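Local atomic coordinates of hypoxic response protein 1 (Mycobacterium tuberculosis, PDB entry 1Y5H), a protein that is of unknown function but is a secreted, homodimeric, probably zinc-binding CBS-domain protein of the hypoxic response that does not seem to bind AMP. Residues D59-G64 and L79-S83; Y85-A89 and R107-S112. All coordinates share one frame. Numbering follows the deposited sequence.

Interaction 1: residues D59-G64 and L79-S83; sequences DIVIKG and LARDS
Leu79, Lys63 and Asp59 carry most of this contact, which joins helix 57-65, in the range of the first CBS repeat, to the end of helix 76-80, in the range of the second. Residues 59-64 are helical and widen into a pi-type turn at 60-64. Asp59 O receives Lys63 N at 2.8 Å and, weakly, Gly64 N at 3.2 Å. Residues 79-80 are helical, and a type I turn runs from Ala80 to Ser83. Lys63 and Leu79 have the closest CA atoms, 6.8 Å apart. The Leu79 side chain (chi1 m, chi2 p) is a knob in a hole formed by Asp59, Ile60, Lys63 and Gly64. Leu79 CD2 lies 3.5 Å from Asp59 O and 3.9 Å from Gly64 N. Leu55 and Leu27 also touch Leu79. Lys63 is m at chi1, then fully extended. Lys63 NZ forms a salt bridge with Asp82 OD2 at 3.6 Å. One water lies 2.9 Å from Lys63 NZ, 2.6 Å from Leu79 O and 2.9 Å from Ser83 OG. A second joins Asp59 OD2 (2.5 Å) to Ser83 OG (2.9 Å). The segments share no direct hydrogen bond, so a leucine packed on helix backbone, one ion pair and bridging water hold them together.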
loop_
_atom_site.group_PDB
_atom_site.type_symbol
_atom_site.label_atom_id
_atom_site.label_comp_id
_atom_site.label_asym_id
_atom_site.label_seq_id
_atom_site.Cartn_x
_atom_site.Cartn_y
_atom_site.Cartn_z
ATOM N N ASP A 59 3.620 -3.795 4.290
ATOM C CA ASP A 59 4.369 -4.579 5.278
ATOM C C ASP A 59 5.736 -3.941 5.518
ATOM O O ASP A 59 6.188 -3.820 6.651
ATOM C CB ASP A 59 4.635 -6.009 4.783
ATOM C CG ASP A 59 3.441 -6.926 4.932
ATOM O OD1 ASP A 59 2.473 -6.564 5.638
ATOM O OD2 ASP A 59 3.491 -8.035 4.346
ATOM N N ILE A 60 6.402 -3.571 4.430
ATOM C CA ILE A 60 7.724 -2.963 4.513
ATOM C C ILE A 60 7.682 -1.678 5.336
ATOM O O ILE A 60 8.574 -1.410 6.135
ATOM C CB ILE A 60 8.272 -2.660 3.105
ATOM C CG1 ILE A 60 8.533 -3.984 2.369
ATOM C CG2 ILE A 60 9.553 -1.820 3.198
ATOM C CD1 ILE A 60 9.040 -3.801 0.944
ATOM N N VAL A 61 6.625 -0.900 5.149
ATOM C CA VAL A 61 6.482 0.355 5.874
ATOM C C VAL A 61 6.066 0.159 7.329
ATOM O O VAL A 61 6.686 0.719 8.234
ATOM C CB VAL A 61 5.434 1.269 5.186
ATOM C CG1 VAL A 61 5.209 2.542 6.008
ATOM C CG2 VAL A 61 5.904 1.638 3.782
ATOM N N ILE A 62 5.027 -0.647 7.545
ATOM C CA ILE A 62 4.482 -0.867 8.887
ATOM C C ILE A 62 5.229 -1.851 9.779
ATOM O O ILE A 62 5.456 -1.572 10.957
ATOM C CB ILE A 62 3.002 -1.316 8.804
ATOM C CG1 ILE A 62 2.191 -0.286 8.011
ATOM C CG2 ILE A 62 2.431 -1.513 10.202
ATOM C CD1 ILE A 62 2.234 1.125 8.578
ATOM N N LYS A 63 5.591 -3.005 9.229
ATOM C CA LYS A 63 6.305 -4.016 9.997
ATOM C C LYS A 63 7.811 -3.831 9.892
ATOM O O LYS A 63 8.564 -4.400 10.673
ATOM C CB LYS A 63 5.926 -5.417 9.509
ATOM C CG LYS A 63 4.463 -5.788 9.719
ATOM C CD LYS A 63 4.186 -7.207 9.234
ATOM C CE LYS A 63 2.723 -7.579 9.409
ATOM N NZ LYS A 63 2.459 -8.974 8.964
ATOM N N GLY A 64 8.243 -3.037 8.920
ATOM C CA GLY A 64 9.659 -2.798 8.740
ATOM C C GLY A 64 10.096 -1.455 9.291
ATOM O O GLY A 64 10.564 -1.363 10.425
ATOM N N LEU A 79 9.646 -10.613 7.394
ATOM C CA LEU A 79 8.314 -10.023 7.402
ATOM C C LEU A 79 7.270 -10.908 6.719
ATOM O O LEU A 79 6.111 -10.945 7.132
ATOM C CB LEU A 79 8.335 -8.651 6.716
ATOM C CG LEU A 79 8.952 -7.477 7.490
ATOM C CD1 LEU A 79 10.409 -7.753 7.803
ATOM C CD2 LEU A 79 8.805 -6.205 6.672
ATOM N N ALA A 80 7.681 -11.630 5.682
ATOM C CA ALA A 80 6.750 -12.477 4.943
ATOM C C ALA A 80 6.260 -13.713 5.695
ATOM O O ALA A 80 5.165 -14.213 5.419
ATOM C CB ALA A 80 7.373 -12.894 3.614
ATOM N N ARG A 81 7.055 -14.207 6.641
ATOM C CA ARG A 81 6.661 -15.391 7.402
ATOM C C ARG A 81 5.426 -15.169 8.271
ATOM O O ARG A 81 4.919 -16.115 8.863
ATOM C CB ARG A 81 7.819 -15.890 8.271
ATOM C CG ARG A 81 8.915 -16.584 7.482
ATOM C CD ARG A 81 10.194 -16.692 8.302
ATOM N NE ARG A 81 11.352 -16.861 7.436
ATOM C CZ ARG A 81 12.519 -16.257 7.623
ATOM N NH1 ARG A 81 12.692 -15.436 8.651
ATOM N NH2 ARG A 81 13.513 -16.470 6.776
ATOM N N ASP A 82 4.954 -13.926 8.348
ATOM C CA ASP A 82 3.756 -13.610 9.126
ATOM C C ASP A 82 2.514 -13.806 8.264
ATOM O O ASP A 82 1.396 -13.889 8.782
ATOM C CB ASP A 82 3.742 -12.147 9.585
ATOM C CG ASP A 82 4.905 -11.786 10.481
ATOM O OD1 ASP A 82 5.470 -12.684 11.138
ATOM O OD2 ASP A 82 5.237 -10.583 10.537
ATOM N N SER A 83 2.711 -13.876 6.950
ATOM C CA SER A 83 1.590 -13.993 6.028
ATOM C C SER A 83 1.653 -15.190 5.085
ATOM O O SER A 83 2.013 -15.042 3.916
ATOM C CB SER A 83 1.491 -12.712 5.193
ATOM O OG SER A 83 1.514 -11.559 6.019
HETATM O O HOH W 1 3.778 -9.862 6.539
HETATM O O HOH W 2 1.923 -9.870 3.658
#

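Interaction 2: residues Y85-A89 and R107-S112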
loop_
_atom_site.group_PDB
_atom_site.type_symbol
_atom_site.label_atom_id
_atom_site.label_comp_id
_atom_site.label_asym_id
_atom_site.label_seq_id
_atom_site.Cartn_x
_atom_site.Cartn_y
_atom_site.Cartn_z
ATOM N N TYR A 85 -0.424 -17.793 3.076
ATOM C CA TYR A 85 -1.691 -18.238 2.531
ATOM C C TYR A 85 -1.403 -18.597 1.091
ATOM O O TYR A 85 -0.479 -18.056 0.484
ATOM C CB TYR A 85 -2.757 -17.134 2.635
ATOM C CG TYR A 85 -2.303 -15.757 2.194
ATOM C CD1 TYR A 85 -2.370 -15.369 0.856
ATOM C CD2 TYR A 85 -1.795 -14.843 3.119
ATOM C CE1 TYR A 85 -1.942 -14.107 0.453
ATOM C CE2 TYR A 85 -1.365 -13.582 2.725
ATOM C CZ TYR A 85 -1.440 -13.221 1.393
ATOM O OH TYR A 85 -0.995 -11.979 1.003
ATOM N N TYR A 86 -2.181 -19.525 0.552
ATOM C CA TYR A 86 -1.997 -19.967 -0.820
ATOM C C TYR A 86 -3.116 -20.916 -1.183
ATOM O O TYR A 86 -3.921 -21.285 -0.334
ATOM C CB TYR A 86 -0.657 -20.701 -0.974
ATOM C CG TYR A 86 -0.472 -21.917 -0.076
ATOM C CD1 TYR A 86 -1.076 -23.148 -0.375
ATOM C CD2 TYR A 86 0.326 -21.840 1.060
ATOM C CE1 TYR A 86 -0.874 -24.269 0.447
ATOM C CE2 TYR A 86 0.531 -22.945 1.881
ATOM C CZ TYR A 86 -0.066 -24.152 1.571
ATOM O OH TYR A 86 0.171 -25.234 2.387
ATOM N N VAL A 87 -3.163 -21.286 -2.455
ATOM C CA VAL A 87 -4.142 -22.244 -2.934
ATOM C C VAL A 87 -3.405 -23.260 -3.786
ATOM O O VAL A 87 -2.350 -22.968 -4.361
ATOM C CB VAL A 87 -5.258 -21.590 -3.789
ATOM C CG1 VAL A 87 -6.063 -20.627 -2.938
ATOM C CG2 VAL A 87 -4.661 -20.879 -5.000
ATOM N N ASP A 88 -3.960 -24.463 -3.846
ATOM C CA ASP A 88 -3.388 -25.536 -4.640
ATOM C C ASP A 88 -3.706 -25.241 -6.103
ATOM O O ASP A 88 -4.682 -24.552 -6.406
ATOM C CB ASP A 88 -4.007 -26.871 -4.226
ATOM C CG ASP A 88 -3.592 -28.011 -5.128
ATOM O OD1 ASP A 88 -2.380 -28.303 -5.204
ATOM O OD2 ASP A 88 -4.481 -28.614 -5.766
ATOM N N ALA A 89 -2.882 -25.758 -7.007
ATOM C CA ALA A 89 -3.078 -25.528 -8.432
ATOM C C ALA A 89 -4.451 -25.995 -8.923
ATOM O O ALA A 89 -4.955 -25.501 -9.931
ATOM C CB ALA A 89 -1.979 -26.219 -9.222
ATOM N N ARG A 107 -4.440 -10.835 -4.239
ATOM C CA ARG A 107 -3.721 -11.846 -4.995
ATOM C C ARG A 107 -3.228 -12.942 -4.068
ATOM O O ARG A 107 -2.921 -12.699 -2.898
ATOM C CB ARG A 107 -2.561 -11.232 -5.781
ATOM C CG ARG A 107 -1.433 -10.653 -4.956
ATOM C CD ARG A 107 -0.340 -10.143 -5.889
ATOM N NE ARG A 107 -0.853 -9.119 -6.794
ATOM C CZ ARG A 107 -0.395 -8.896 -8.023
ATOM N NH1 ARG A 107 0.596 -9.626 -8.515
ATOM N NH2 ARG A 107 -0.940 -7.945 -8.767
ATOM N N VAL A 108 -3.157 -14.152 -4.605
ATOM C CA VAL A 108 -2.753 -15.316 -3.833
ATOM C C VAL A 108 -1.775 -16.189 -4.602
ATOM O O VAL A 108 -1.889 -16.335 -5.817
ATOM C CB VAL A 108 -4.000 -16.160 -3.484
ATOM C CG1 VAL A 108 -3.603 -17.447 -2.797
ATOM C CG2 VAL A 108 -4.936 -15.342 -2.604
ATOM N N PRO A 109 -0.795 -16.774 -3.900
ATOM C CA PRO A 109 0.193 -17.643 -4.548
ATOM C C PRO A 109 -0.445 -18.994 -4.852
ATOM O O PRO A 109 -1.324 -19.451 -4.123
ATOM C CB PRO A 109 1.299 -17.789 -3.497
ATOM C CG PRO A 109 1.038 -16.707 -2.498
ATOM C CD PRO A 109 -0.450 -16.542 -2.490
ATOM N N VAL A 110 -0.010 -19.622 -5.936
ATOM C CA VAL A 110 -0.517 -20.938 -6.306
ATOM C C VAL A 110 0.630 -21.923 -6.107
ATOM O O VAL A 110 1.748 -21.694 -6.583
ATOM C CB VAL A 110 -0.995 -20.959 -7.767
ATOM C CG1 VAL A 110 -1.551 -22.329 -8.116
ATOM C CG2 VAL A 110 -2.055 -19.890 -7.970
ATOM N N ILE A 111 0.353 -23.007 -5.388
ATOM C CA ILE A 111 1.358 -24.018 -5.082
ATOM C C ILE A 111 1.065 -25.366 -5.725
ATOM O O ILE A 111 -0.092 -25.754 -5.889
ATOM C CB ILE A 111 1.463 -24.230 -3.546
ATOM C CG1 ILE A 111 1.834 -22.911 -2.858
ATOM C CG2 ILE A 111 2.489 -25.303 -3.225
ATOM C CD1 ILE A 111 3.168 -22.347 -3.288
ATOM N N SER A 112 2.132 -26.067 -6.088
ATOM C CA SER A 112 2.029 -27.389 -6.688
ATOM C C SER A 112 3.286 -28.132 -6.274
ATOM O O SER A 112 4.393 -27.749 -6.655
ATOM C CB SER A 112 1.956 -27.290 -8.212
ATOM O OG SER A 112 1.726 -28.563 -8.792
HETATM O O HOH W 3 -1.216 -10.862 -1.346
HETATM O O HOH W 4 -1.064 -29.719 -7.335
#
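Val87 lies at the apolar centre of this contact between parallel strands. Val87 CG1 packs on Val108 CG1 at 4.0 Å, and Val87 CG2 on Val110 CG2 at 4.1 Å. Val99 of helix 93-103 touches both Val87 and Val108, so this face of the sheet lies against the helix. Ala89 extends the apolar row, with Ala89 CB 4.1 Å from Val110 CG1. Ile111 points to the other face. Ile111 CG1 lies 3.7 Å from Tyr86 CG. Pro109 meets both tyrosines: Pro109 CD is 4.0 Å from Tyr85 CD1, and Pro109 CB is 4.3 Å from Tyr86 CB. Leu51 of the other CBS repeat touches Pro109 and Ile111.

The backbones pair in parallel register, Val87 with Val110 and Asp88 with Ile111. Val87 N donates to Pro109 O at 3.1 Å, and Ile111 N donates to Val87 O at 2.9 Å. Ala89 N to Ile111 O, at 3.0 Å, is weak. With helix 93-103 as the crossover, the strands form a beta-alpha-beta unit of the second CBS repeat.

Polar groups lie toward the ends. At one, the Tyr85 ring stacks on His103, a probable zinc ligand. A water lies 2.6 Å from Tyr85 OH and donates to Arg107 O at 2.9 Å. At the other, a water donates to Asp88 OD1 at 2.9 Å and weakly meets Ser112 OG at 3.4 Å, while Asp88 OD2 accepts from Asn90 N. All direct hydrogen bonds between the segments are backbone to backbone. The side chains add a mostly apolar cover, and water bridges polar groups at the margins.

How the interactions relate
The chain reaches interaction 1 first. Helix 57-65 leads into a connection between the repeats, and residues 79-83 return to pack on residues 59-64. That contact closes a loop of 14 intervening residues. Residues 85-89 follow almost at once and open interaction 2. Its loop contains helix 93-103 and closes when strand 107-112 pairs with strand 87-88. The two loops are in series, so they neither nest nor cross. The centres of interactions 1 and 2 are about 19 Å apart, on opposite sides of the chain's centre. Interaction 1 ties the two CBS repeats together, whereas interaction 2 joins two neighbouring strands of the second, in a sheet that also takes in strand 15-16.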